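Local coordinates for protein endo-1,3-beta-glucanase (Streptomyces sioyaensis, PDB 3DGT) that hydrolyses internal 1,3-beta-glucosidic bonds of beta-glucans, the chain here being the glycosyl hydrolase family 16 catalytic domain of a longer protein, at residues A[142-147]-A[158-163]; A[92-97]-A[197-202]; A[117-122]-A[242-247]. All coordinates share one frame; numbering follows the deposited sequence.

Contact 1. Residues A[142-147]-A[158-163]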
ATOM      1  N   GLU A 142       7.193  -3.209  -7.727  1.00 11.68           N
ATOM      2  CA  GLU A 142       6.254  -2.946  -6.639  1.00 11.66           C
ATOM      3  C   GLU A 142       6.850  -1.889  -5.731  1.00 11.74           C
ATOM      4  O   GLU A 142       8.002  -1.999  -5.316  1.00 11.77           O
ATOM      5  CB  GLU A 142       5.974  -4.208  -5.828  1.00 11.84           C
ATOM      6  CG  GLU A 142       5.009  -3.965  -4.656  1.00 11.64           C
ATOM      7  CD  GLU A 142       4.519  -5.239  -4.017  1.00 12.32           C
ATOM      8  OE1 GLU A 142       4.433  -6.272  -4.711  1.00 15.42           O
ATOM      9  OE2 GLU A 142       4.178  -5.206  -2.816  1.00 11.71           O
ATOM     10  N   LEU A 143       6.062  -0.863  -5.437  1.00 11.66           N
ATOM     11  CA  LEU A 143       6.484   0.167  -4.507  1.00 11.47           C
ATOM     12  C   LEU A 143       5.579   0.123  -3.296  1.00 11.24           C
ATOM     13  O   LEU A 143       4.413   0.500  -3.370  1.00 11.44           O
ATOM     14  CB  LEU A 143       6.442   1.545  -5.170  1.00 11.74           C
ATOM     15  CG  LEU A 143       7.201   1.697  -6.492  1.00 11.81           C
ATOM     16  CD1 LEU A 143       7.000   3.086  -7.084  1.00 13.31           C
ATOM     17  CD2 LEU A 143       8.684   1.400  -6.331  1.00 13.81           C
ATOM     18  N   ASP A 144       6.109  -0.394  -2.195  1.00 11.34           N
ATOM     19  CA  ASP A 144       5.358  -0.481  -0.956  1.00 11.02           C
ATOM     20  C   ASP A 144       5.592   0.790  -0.166  1.00 11.49           C
ATOM     21  O   ASP A 144       6.667   0.994   0.389  1.00 11.63           O
ATOM     22  CB  ASP A 144       5.786  -1.718  -0.167  1.00 11.29           C
ATOM     23  CG  ASP A 144       5.488  -3.000  -0.909  1.00 11.36           C
ATOM     24  OD1 ASP A 144       4.388  -3.104  -1.504  1.00 11.37           O
ATOM     25  OD2 ASP A 144       6.328  -3.923  -0.881  1.00 12.51           O
ATOM     26  N   ILE A 145       4.586   1.660  -0.158  1.00 11.05           N
ATOM     27  CA  ILE A 145       4.727   2.997   0.446  1.00 11.38           C
ATOM     28  C   ILE A 145       4.511   2.957   1.964  1.00 11.56           C
ATOM     29  O   ILE A 145       5.173   3.681   2.725  1.00 12.30           O
ATOM     30  CB  ILE A 145       3.781   4.011  -0.226  1.00 11.62           C
ATOM     31  CG1 ILE A 145       3.931   3.949  -1.753  1.00 11.87           C
ATOM     32  CG2 ILE A 145       4.033   5.437   0.298  1.00 12.08           C
ATOM     33  CD1 ILE A 145       2.910   4.812  -2.497  1.00 12.19           C
ATOM     34  N   MET A 146       3.583   2.104   2.392  1.00 11.05           N
ATOM     35  CA  MET A 146       3.402   1.796   3.800  1.00 11.19           C
ATOM     36  C   MET A 146       3.008   0.333   3.930  1.00 11.30           C
ATOM     37  O   MET A 146       2.056  -0.114   3.287  1.00 11.82           O
ATOM     38  CB  MET A 146       2.322   2.693   4.422  1.00 11.33           C
ATOM     39  CG  MET A 146       2.039   2.455   5.927  1.00 11.51           C
ATOM     40  SD  MET A 146       1.153   0.916   6.385  1.00 11.91           S
ATOM     41  CE  MET A 146      -0.403   1.161   5.536  1.00 11.27           C
ATOM     42  N   GLU A 147       3.750  -0.407   4.745  1.00 11.73           N
ATOM     43  CA  GLU A 147       3.300  -1.692   5.262  1.00 11.44           C
ATOM     44  C   GLU A 147       3.545  -1.690   6.756  1.00 11.17           C
ATOM     45  O   GLU A 147       4.433  -0.992   7.251  1.00 10.74           O
ATOM     46  CB  GLU A 147       4.060  -2.864   4.649  1.00 12.04           C
ATOM     47  CG  GLU A 147       3.751  -3.135   3.201  1.00 12.65           C
ATOM     48  CD  GLU A 147       4.503  -4.341   2.715  1.00 13.28           C
ATOM     49  OE1 GLU A 147       5.704  -4.197   2.429  1.00 13.51           O
ATOM     50  OE2 GLU A 147       3.911  -5.436   2.639  1.00 14.61           O
ATOM     51  N   THR A 158       9.316  -0.114   0.833  1.00 11.48           N
ATOM     52  CA  THR A 158      10.128  -1.085   0.104  1.00 11.70           C
ATOM     53  C   THR A 158       9.910  -0.994  -1.400  1.00 11.73           C
ATOM     54  O   THR A 158       8.776  -0.816  -1.857  1.00 12.35           O
ATOM     55  CB  THR A 158       9.758  -2.528   0.533  1.00 11.84           C
ATOM     56  OG1 THR A 158       9.716  -2.622   1.965  1.00 12.25           O
ATOM     57  CG2 THR A 158      10.771  -3.516   0.007  1.00 11.94           C
ATOM     58  N   MET A 159      10.990  -1.156  -2.169  1.00 11.95           N
ATOM     59  CA  MET A 159      10.852  -1.453  -3.592  1.00 12.10           C
ATOM     60  C   MET A 159      11.184  -2.907  -3.881  1.00 11.73           C
ATOM     61  O   MET A 159      12.219  -3.411  -3.450  1.00 12.38           O
ATOM     62  CB  MET A 159      11.725  -0.547  -4.464  1.00 12.31           C
ATOM     63  CG  MET A 159      11.625  -0.888  -5.943  1.00 12.51           C
ATOM     64  SD  MET A 159      12.442   0.368  -6.933  1.00 13.69           S
ATOM     65  CE  MET A 159      12.109  -0.244  -8.587  1.00 13.91           C
ATOM     66  N   HIS A 160      10.305  -3.553  -4.643  1.00 11.87           N
ATOM     67  CA  HIS A 160      10.552  -4.895  -5.155  1.00 12.12           C
ATOM     68  C   HIS A 160      10.791  -4.827  -6.654  1.00 12.42           C
ATOM     69  O   HIS A 160      10.167  -4.027  -7.353  1.00 12.42           O
ATOM     70  CB  HIS A 160       9.377  -5.814  -4.822  1.00 12.70           C
ATOM     71  CG  HIS A 160       9.260  -6.127  -3.360  1.00 12.38           C
ATOM     72  ND1 HIS A 160       8.445  -5.423  -2.497  1.00 14.23           N
ATOM     73  CD2 HIS A 160       9.885  -7.062  -2.608  1.00 10.29           C
ATOM     74  CE1 HIS A 160       8.569  -5.924  -1.277  1.00 10.96           C
ATOM     75  NE2 HIS A 160       9.436  -6.920  -1.320  1.00 14.74           N
ATOM     76  N   CYS A 161      11.709  -5.667  -7.135  1.00 12.42           N
ATOM     77  CA  CYS A 161      12.174  -5.623  -8.520  1.00 13.04           C
ATOM     78  C   CYS A 161      13.038  -6.837  -8.850  1.00 12.85           C
ATOM     79  O   CYS A 161      13.397  -7.625  -7.963  1.00 12.78           O
ATOM     80  CB  CYS A 161      12.946  -4.314  -8.805  1.00 13.37           C
ATOM     81  SG  CYS A 161      13.927  -3.621  -7.419  1.00 16.34           S
ATOM     82  N   GLY A 162      13.352  -6.985 -10.136  1.00 13.27           N
ATOM     83  CA  GLY A 162      14.335  -7.959 -10.570  1.00 13.39           C
ATOM     84  C   GLY A 162      13.782  -9.367 -10.578  1.00 13.40           C
ATOM     85  O   GLY A 162      12.746  -9.635 -11.186  1.00 14.00           O
ATOM     86  N   THR A 163      14.497 -10.262  -9.900  1.00 13.50           N
ATOM     87  CA  THR A 163      14.104 -11.665  -9.793  1.00 14.04           C
ATOM     88  C   THR A 163      13.962 -12.061  -8.328  1.00 14.14           C
ATOM     89  O   THR A 163      14.456 -11.371  -7.442  1.00 13.61           O
ATOM     90  CB  THR A 163      15.147 -12.582 -10.452  1.00 14.76           C
ATOM     91  OG1 THR A 163      16.447 -12.249  -9.953  1.00 16.76           O
ATOM     92  CG2 THR A 163      15.128 -12.421 -11.969  1.00 15.45           C
TER
HETATM   93  O   HOH W   1       7.214  -1.983   2.807  1.00 12.40           O
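Asp144 and His160 both hold CG anti to the carbonyl carbon (chi1 -63° and -69°), which brings the carboxylate and the imidazole together on one face of the sheet. OD2 of Asp144 lies in plane at the ring edge, 3.0 Å from CE1 of His160, while the carboxylate as a whole is turned 66° from the ring. At the neighbouring ring nitrogen, NE2 of His160 donates to the backbone O of Thr172, a bond that limits its rotation. Glu142 shares this face and meets His160 near the backbone, CB of Glu142 to CB of His160 at 3.9 Å; its extended chain carries OE1 to the indole N-H of Trp137. A water bridges Glu147 and Thr158, donating a hydrogen bond to OE1 of Glu147 at 2.7 Å and also bonded to OG1 of Thr158, while OE2 of Glu147 bonds NE1 of Trp120. On the reverse face Leu143 and Met159 run side by side, with CD2 of Leu143 3.7 Å from CG of Met159. The backbones are antiparallel: Glu142 with His160 and Asp144 with Thr158 are hydrogen-bonded pairs, the shortest bond being Asp144 N to Thr158 O at 2.7 Å. The spacing of Glu142, Asp144 and Glu147, with a classic beta bulge at Ile145 and Met146 opposite Phe123, matches the ExDxxE signature of family 16, whose two glutamates act as nucleophile and acid/base in relatives. Strand 142-144 lies between strands 119-127 and 155-160; behind it Leu143 rests on Met195 of strand 191-198 and Met159 on helix 225-232.

Contact 2. Residues A[92-97]-A[197-202]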
ATOM      1  N   PHE A  92      -0.230   6.051 -13.654  1.00 12.80           N
ATOM      2  CA  PHE A  92       0.633   6.924 -12.848  1.00 12.64           C
ATOM      3  C   PHE A  92       2.114   6.690 -13.117  1.00 12.67           C
ATOM      4  O   PHE A  92       2.633   5.616 -12.838  1.00 12.56           O
ATOM      5  CB  PHE A  92       0.351   6.730 -11.357  1.00 12.09           C
ATOM      6  CG  PHE A  92      -1.110   6.890 -10.978  1.00 12.08           C
ATOM      7  CD1 PHE A  92      -1.818   8.030 -11.331  1.00 12.23           C
ATOM      8  CD2 PHE A  92      -1.765   5.898 -10.253  1.00 12.57           C
ATOM      9  CE1 PHE A  92      -3.163   8.180 -10.971  1.00 12.76           C
ATOM     10  CE2 PHE A  92      -3.110   6.037  -9.886  1.00 13.59           C
ATOM     11  CZ  PHE A  92      -3.808   7.175 -10.254  1.00 13.31           C
ATOM     12  N   GLN A  93       2.765   7.715 -13.668  1.00 12.66           N
ATOM     13  CA  GLN A  93       4.174   7.692 -14.055  1.00 13.55           C
ATOM     14  C   GLN A  93       4.560   9.102 -14.471  1.00 13.89           C
ATOM     15  O   GLN A  93       3.933   9.664 -15.371  1.00 14.91           O
ATOM     16  CB  GLN A  93       4.398   6.743 -15.244  1.00 13.43           C
ATOM     17  CG  GLN A  93       5.850   6.696 -15.741  1.00 13.39           C
ATOM     18  CD  GLN A  93       6.026   5.909 -17.023  1.00 14.02           C
ATOM     19  OE1 GLN A  93       5.057   5.558 -17.689  1.00 16.23           O
ATOM     20  NE2 GLN A  93       7.272   5.648 -17.381  1.00 14.17           N
ATOM     21  N   PRO A  94       5.605   9.672 -13.847  1.00 14.21           N
ATOM     22  CA  PRO A  94       6.030  11.000 -14.269  1.00 14.30           C
ATOM     23  C   PRO A  94       6.769  10.905 -15.590  1.00 14.22           C
ATOM     24  O   PRO A  94       7.366   9.871 -15.876  1.00 14.00           O
ATOM     25  CB  PRO A  94       7.009  11.420 -13.177  1.00 14.81           C
ATOM     26  CG  PRO A  94       7.573  10.146 -12.646  1.00 14.76           C
ATOM     27  CD  PRO A  94       6.458   9.121 -12.783  1.00 14.29           C
ATOM     28  N   PRO A  95       6.738  11.977 -16.407  1.00 15.01           N
ATOM     29  CA  PRO A  95       7.578  11.893 -17.604  1.00 14.70           C
ATOM     30  C   PRO A  95       9.040  12.062 -17.240  1.00 14.40           C
ATOM     31  O   PRO A  95       9.345  12.527 -16.139  1.00 13.95           O
ATOM     32  CB  PRO A  95       7.108  13.083 -18.439  1.00 15.13           C
ATOM     33  CG  PRO A  95       6.616  14.062 -17.417  1.00 15.34           C
ATOM     34  CD  PRO A  95       5.964  13.222 -16.356  1.00 15.35           C
ATOM     35  N   ALA A  96       9.936  11.688 -18.151  1.00 14.03           N
ATOM     36  CA  ALA A  96      11.358  11.832 -17.883  1.00 13.66           C
ATOM     37  C   ALA A  96      11.672  13.305 -17.660  1.00 13.56           C
ATOM     38  O   ALA A  96      11.136  14.174 -18.360  1.00 13.71           O
ATOM     39  CB  ALA A  96      12.170  11.266 -19.032  1.00 13.87           C
ATOM     40  N   GLY A  97      12.490  13.587 -16.653  1.00 13.15           N
ATOM     41  CA  GLY A  97      12.747  14.957 -16.237  1.00 13.94           C
ATOM     42  C   GLY A  97      11.806  15.414 -15.141  1.00 13.91           C
ATOM     43  O   GLY A  97      12.117  16.349 -14.415  1.00 14.12           O
ATOM     44  N   TRP A 197       8.870   9.832  -6.827  1.00 12.56           N
ATOM     45  CA  TRP A 197       9.521   9.178  -7.942  1.00 12.71           C
ATOM     46  C   TRP A 197      10.149  10.302  -8.754  1.00 12.73           C
ATOM     47  O   TRP A 197       9.443  11.114  -9.372  1.00 12.96           O
ATOM     48  CB  TRP A 197       8.441   8.446  -8.724  1.00 12.71           C
ATOM     49  CG  TRP A 197       8.829   7.629  -9.933  1.00 12.58           C
ATOM     50  CD1 TRP A 197      10.046   7.543 -10.563  1.00 13.75           C
ATOM     51  CD2 TRP A 197       7.923   6.835 -10.695  1.00 13.39           C
ATOM     52  NE1 TRP A 197       9.947   6.701 -11.659  1.00 13.95           N
ATOM     53  CE2 TRP A 197       8.649   6.264 -11.758  1.00 13.42           C
ATOM     54  CE3 TRP A 197       6.558   6.535 -10.563  1.00 13.19           C
ATOM     55  CZ2 TRP A 197       8.052   5.414 -12.693  1.00 13.37           C
ATOM     56  CZ3 TRP A 197       5.963   5.701 -11.493  1.00 13.43           C
ATOM     57  CH2 TRP A 197       6.712   5.143 -12.537  1.00 13.59           C
ATOM     58  N   ASP A 198      11.477  10.360  -8.712  1.00 12.98           N
ATOM     59  CA  ASP A 198      12.252  11.485  -9.225  1.00 13.72           C
ATOM     60  C   ASP A 198      12.989  11.097 -10.506  1.00 13.82           C
ATOM     61  O   ASP A 198      13.997  10.382 -10.470  1.00 14.24           O
ATOM     62  CB  ASP A 198      13.235  11.940  -8.139  1.00 13.86           C
ATOM     63  CG  ASP A 198      13.956  13.219  -8.485  1.00 15.51           C
ATOM     64  OD1 ASP A 198      13.845  13.669  -9.644  1.00 16.20           O
ATOM     65  OD2 ASP A 198      14.638  13.775  -7.591  1.00 17.71           O
ATOM     66  N   ARG A 199      12.473  11.564 -11.637  1.00 13.76           N
ATOM     67  CA  ARG A 199      13.126  11.320 -12.922  1.00 14.27           C
ATOM     68  C   ARG A 199      13.877  12.561 -13.397  1.00 14.24           C
ATOM     69  O   ARG A 199      14.187  12.683 -14.587  1.00 14.71           O
ATOM     70  CB  ARG A 199      12.090  10.883 -13.968  1.00 14.28           C
ATOM     71  CG  ARG A 199      11.381   9.571 -13.617  1.00 13.96           C
ATOM     72  CD  ARG A 199      10.480   9.108 -14.746  1.00 14.26           C
ATOM     73  NE  ARG A 199      11.270   8.565 -15.849  1.00 13.89           N
ATOM     74  CZ  ARG A 199      10.765   8.224 -17.031  1.00 14.85           C
ATOM     75  NH1 ARG A 199       9.474   8.408 -17.276  1.00 15.50           N
ATOM     76  NH2 ARG A 199      11.550   7.718 -17.977  1.00 14.86           N
ATOM     77  N   SER A 200      14.186  13.470 -12.468  1.00 14.87           N
ATOM     78  CA  SER A 200      14.857  14.730 -12.818  1.00 15.44           C
ATOM     79  C   SER A 200      16.374  14.666 -12.690  1.00 15.93           C
ATOM     80  O   SER A 200      17.054  15.629 -13.044  1.00 16.99           O
ATOM     81  CB  SER A 200      14.316  15.887 -11.974  1.00 15.06           C
ATOM     82  OG  SER A 200      14.846  15.867 -10.664  1.00 15.94           O
ATOM     83  N   VAL A 201      16.888  13.549 -12.173  1.00 16.41           N
ATOM     84  CA  VAL A 201      18.312  13.372 -11.893  1.00 17.89           C
ATOM     85  C   VAL A 201      18.786  12.025 -12.410  1.00 17.46           C
ATOM     86  O   VAL A 201      17.986  11.101 -12.579  1.00 17.83           O
ATOM     87  CB  VAL A 201      18.618  13.439 -10.356  1.00 18.03           C
ATOM     88  CG1 VAL A 201      18.488  14.862  -9.836  1.00 19.57           C
ATOM     89  CG2 VAL A 201      17.743  12.473  -9.558  1.00 20.25           C
ATOM     90  N   SER A 202      20.087  11.920 -12.669  1.00 17.15           N
ATOM     91  CA  SER A 202      20.719  10.640 -12.945  1.00 16.79           C
ATOM     92  C   SER A 202      21.721  10.348 -11.831  1.00 16.51           C
ATOM     93  O   SER A 202      22.620  11.156 -11.587  1.00 17.68           O
ATOM     94  CB  SER A 202      21.426  10.659 -14.303  1.00 16.85           C
ATOM     95  OG  SER A 202      22.093   9.425 -14.529  1.00 19.10           O
TER
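Gly97 N donates to Arg199 O at 2.8 Å where loop 92-97 runs alongside the end of strand 191-198, the two end-to-end directions differing by 22°. Further back, Pro94 stands across Trp197 and sets CD over one face of its six-membered ring, 3.5 Å from the centroid and only 15° off the ring normal, a CH-pi contact. CG of Gln93 approaches the same ring obliquely, 3.7 Å from CH2 of Trp197. An alanine in place of Trp197 would probably open a gap beneath the Pro94 ring and leave the Gln93 chain without its apolar support. In the family 16 beta-sandwich this loop connects strands 80-87 and 99-107, and strand 99-107 pairs with 191-198, so the contact lies beside that pairing; Phe236 meets the Trp197 indole with its ring nearly perpendicular. Arg199, its chain bent at chi3, curls back to the loop, and NH1 donates to Pro94 O at 2.9 Å within the guanidinium plane. The backbone N of Ala96 lies over one face of that group, while NE forms a salt bridge with Glu204. Just beyond, Asp198 OD1 accepts from both Ser200 N (2.9 Å) and Ser200 OG (2.6 Å), the first bond defining an Asx turn.

Contact 3. Residues A[117-122]-A[242-247]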
ATOM      1  N   ALA A 117      -2.287  -9.481  16.471  1.00 11.07           N
ATOM      2  CA  ALA A 117      -1.479 -10.475  15.777  1.00 11.61           C
ATOM      3  C   ALA A 117      -2.114 -10.853  14.445  1.00 11.38           C
ATOM      4  O   ALA A 117      -3.273 -11.298  14.385  1.00 11.44           O
ATOM      5  CB  ALA A 117      -1.263 -11.699  16.654  1.00 11.85           C
ATOM      6  N   GLY A 118      -1.361 -10.644  13.372  1.00 10.95           N
ATOM      7  CA  GLY A 118      -1.849 -10.949  12.029  1.00 10.57           C
ATOM      8  C   GLY A 118      -2.255  -9.748  11.188  1.00 10.12           C
ATOM      9  O   GLY A 118      -2.319  -9.851   9.967  1.00 10.87           O
ATOM     10  N   TYR A 119      -2.526  -8.611  11.828  1.00 10.61           N
ATOM     11  CA  TYR A 119      -2.948  -7.406  11.098  1.00 10.50           C
ATOM     12  C   TYR A 119      -1.836  -6.916  10.182  1.00 10.92           C
ATOM     13  O   TYR A 119      -0.739  -6.598  10.648  1.00 10.93           O
ATOM     14  CB  TYR A 119      -3.319  -6.273  12.058  1.00 10.80           C
ATOM     15  CG  TYR A 119      -4.772  -6.229  12.475  1.00 10.55           C
ATOM     16  CD1 TYR A 119      -5.255  -7.037  13.505  1.00 10.75           C
ATOM     17  CD2 TYR A 119      -5.650  -5.332  11.875  1.00 11.01           C
ATOM     18  CE1 TYR A 119      -6.598  -6.973  13.898  1.00 10.45           C
ATOM     19  CE2 TYR A 119      -6.987  -5.254  12.262  1.00 10.73           C
ATOM     20  CZ  TYR A 119      -7.448  -6.079  13.262  1.00 10.93           C
ATOM     21  OH  TYR A 119      -8.766  -5.999  13.641  1.00 10.79           O
ATOM     22  N   TRP A 120      -2.136  -6.835   8.890  1.00 11.08           N
ATOM     23  CA  TRP A 120      -1.157  -6.405   7.892  1.00 11.15           C
ATOM     24  C   TRP A 120      -1.744  -5.351   6.947  1.00 11.31           C
ATOM     25  O   TRP A 120      -2.100  -5.653   5.817  1.00 11.10           O
ATOM     26  CB  TRP A 120      -0.655  -7.642   7.134  1.00 11.09           C
ATOM     27  CG  TRP A 120       0.410  -7.452   6.070  1.00 10.67           C
ATOM     28  CD1 TRP A 120       1.094  -6.304   5.750  1.00 11.36           C
ATOM     29  CD2 TRP A 120       0.955  -8.482   5.246  1.00 10.54           C
ATOM     30  NE1 TRP A 120       2.001  -6.562   4.742  1.00 10.85           N
ATOM     31  CE2 TRP A 120       1.932  -7.892   4.416  1.00 10.28           C
ATOM     32  CE3 TRP A 120       0.685  -9.850   5.100  1.00 11.26           C
ATOM     33  CZ2 TRP A 120       2.660  -8.631   3.482  1.00 11.02           C
ATOM     34  CZ3 TRP A 120       1.404 -10.576   4.172  1.00 10.89           C
ATOM     35  CH2 TRP A 120       2.380  -9.969   3.374  1.00 11.66           C
ATOM     36  N   PRO A 121      -1.847  -4.099   7.418  1.00 10.62           N
ATOM     37  CA  PRO A 121      -2.279  -3.012   6.544  1.00 10.88           C
ATOM     38  C   PRO A 121      -1.207  -2.664   5.513  1.00 10.70           C
ATOM     39  O   PRO A 121      -0.003  -2.835   5.766  1.00 10.64           O
ATOM     40  CB  PRO A 121      -2.475  -1.844   7.516  1.00 10.70           C
ATOM     41  CG  PRO A 121      -1.480  -2.119   8.609  1.00 10.45           C
ATOM     42  CD  PRO A 121      -1.541  -3.618   8.781  1.00 10.87           C
ATOM     43  N   ALA A 122      -1.641  -2.170   4.363  1.00 10.57           N
ATOM     44  CA  ALA A 122      -0.707  -1.801   3.297  1.00 10.59           C
ATOM     45  C   ALA A 122      -1.290  -0.743   2.374  1.00 10.78           C
ATOM     46  O   ALA A 122      -2.503  -0.702   2.120  1.00 10.84           O
ATOM     47  CB  ALA A 122      -0.266  -3.022   2.505  1.00 11.15           C
ATOM     48  N   VAL A 242      -6.104  -4.382   4.052  1.00 10.79           N
ATOM     49  CA  VAL A 242      -5.622  -4.947   5.307  1.00 10.81           C
ATOM     50  C   VAL A 242      -5.655  -6.467   5.179  1.00 10.84           C
ATOM     51  O   VAL A 242      -6.710  -7.095   5.214  1.00 10.94           O
ATOM     52  CB  VAL A 242      -6.409  -4.457   6.553  1.00 10.91           C
ATOM     53  CG1 VAL A 242      -5.751  -5.014   7.812  1.00 12.01           C
ATOM     54  CG2 VAL A 242      -6.470  -2.915   6.615  1.00 11.16           C
ATOM     55  N   ALA A 243      -4.480  -7.053   4.997  1.00 10.36           N
ATOM     56  CA  ALA A 243      -4.355  -8.505   4.993  1.00 10.99           C
ATOM     57  C   ALA A 243      -4.426  -9.015   6.429  1.00 10.84           C
ATOM     58  O   ALA A 243      -4.149  -8.273   7.371  1.00 10.87           O
ATOM     59  CB  ALA A 243      -3.045  -8.928   4.319  1.00 11.03           C
ATOM     60  N   MET A 244      -4.810 -10.280   6.589  1.00 11.13           N
ATOM     61  CA  MET A 244      -4.793 -10.953   7.886  1.00 11.92           C
ATOM     62  C   MET A 244      -3.924 -12.202   7.800  1.00 11.68           C
ATOM     63  O   MET A 244      -4.258 -13.154   7.092  1.00 12.16           O
ATOM     64  CB  MET A 244      -6.219 -11.337   8.304  1.00 11.94           C
ATOM     65  CG  MET A 244      -6.342 -11.903   9.720  1.00 14.03           C
ATOM     66  SD  MET A 244      -5.681 -10.792  10.976  1.00 16.14           S
ATOM     67  CE  MET A 244      -6.459  -9.239  10.396  1.00 12.14           C
ATOM     68  N   GLY A 245      -2.809 -12.189   8.526  1.00 11.67           N
ATOM     69  CA  GLY A 245      -1.869 -13.312   8.520  1.00 12.56           C
ATOM     70  C   GLY A 245      -0.923 -13.274   7.340  1.00 12.72           C
ATOM     71  O   GLY A 245      -0.743 -12.233   6.702  1.00 13.54           O
ATOM     72  N   GLY A 246      -0.309 -14.415   7.060  1.00 13.34           N
ATOM     73  CA  GLY A 246       0.652 -14.506   5.968  1.00 13.10           C
ATOM     74  C   GLY A 246       2.086 -14.287   6.407  1.00 13.24           C
ATOM     75  O   GLY A 246       2.393 -14.222   7.599  1.00 13.26           O
ATOM     76  N   GLY A 247       2.957 -14.145   5.423  1.00 12.95           N
ATOM     77  CA  GLY A 247       4.392 -14.213   5.660  1.00 12.93           C
ATOM     78  C   GLY A 247       4.986 -13.077   6.474  1.00 13.38           C
ATOM     79  O   GLY A 247       5.866 -13.309   7.311  1.00 13.93           O
TER
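Trp120 and Ala243 form the hydrogen-bonded pair at the heart of an antiparallel strand pairing, 119-122 against 242-244, their axes approaching to 4.4 Å at 155°. Trp120 N donates to Ala243 O and Ala243 N to Trp120 O, both at 2.9 Å. On the face bearing these two side chains, CB of Trp120 packs on CB of Ala243, and CG anti to the backbone N (chi1 -178°) carries the indole toward the glycines. Gly245 O then meets the ring edge in plane, 3.2 Å from CE3 of Trp120; this carbonyl is buried with no hydrogen-bonding partner in the model. Because NE1 of Trp120 bonds Glu147 of the family 16 signature, this face is probably the one lining the glucan cleft of the sandwich. The reverse face is mostly apolar, though OH of Tyr119 bonds Glu261 O. The doubly bent Met244 chain sets CE over the centre of the Tyr119 ring, 4.0 Å from its centroid and 10° off the normal, a CH-pi contact; SD, oblique at 5.0 Å from that centroid, makes it also Met-aromatic. Gly118 O takes a nearly straight bond from Gly245 N at 2.8 Å. A CB on Gly118 would come 3.1 Å from SD of Met244, and Gly246, at the N-cap of helix 247-250, has Trp120 CZ3 similarly close to where a CB would sit.

From the N terminus, segment 92-97 comes first and stays open until 197-202, the loop closed by contact 2. Segment 117-122 follows and waits for 242-247, so contacts 2 and 3 cross, their segments alternating along the chain. The short loop of contact 1, from 142-147 to 158-163, nests inside both. Contacts 1 and 3 touch directly, since strand 119-127 pairs with 142-144 and 146-147; besides the Glu147 to Trp120 bond, CE of Met146 packs 3.7 Å from CA of Ala122. Contacts 2 and 3 have centres about 32 Å apart on opposite sides of the chain's centre: contact 2 ties the loop before strand 99-107 to the end of strand 191-198, and contact 3 pairs strand 119-127 with strand 236-244.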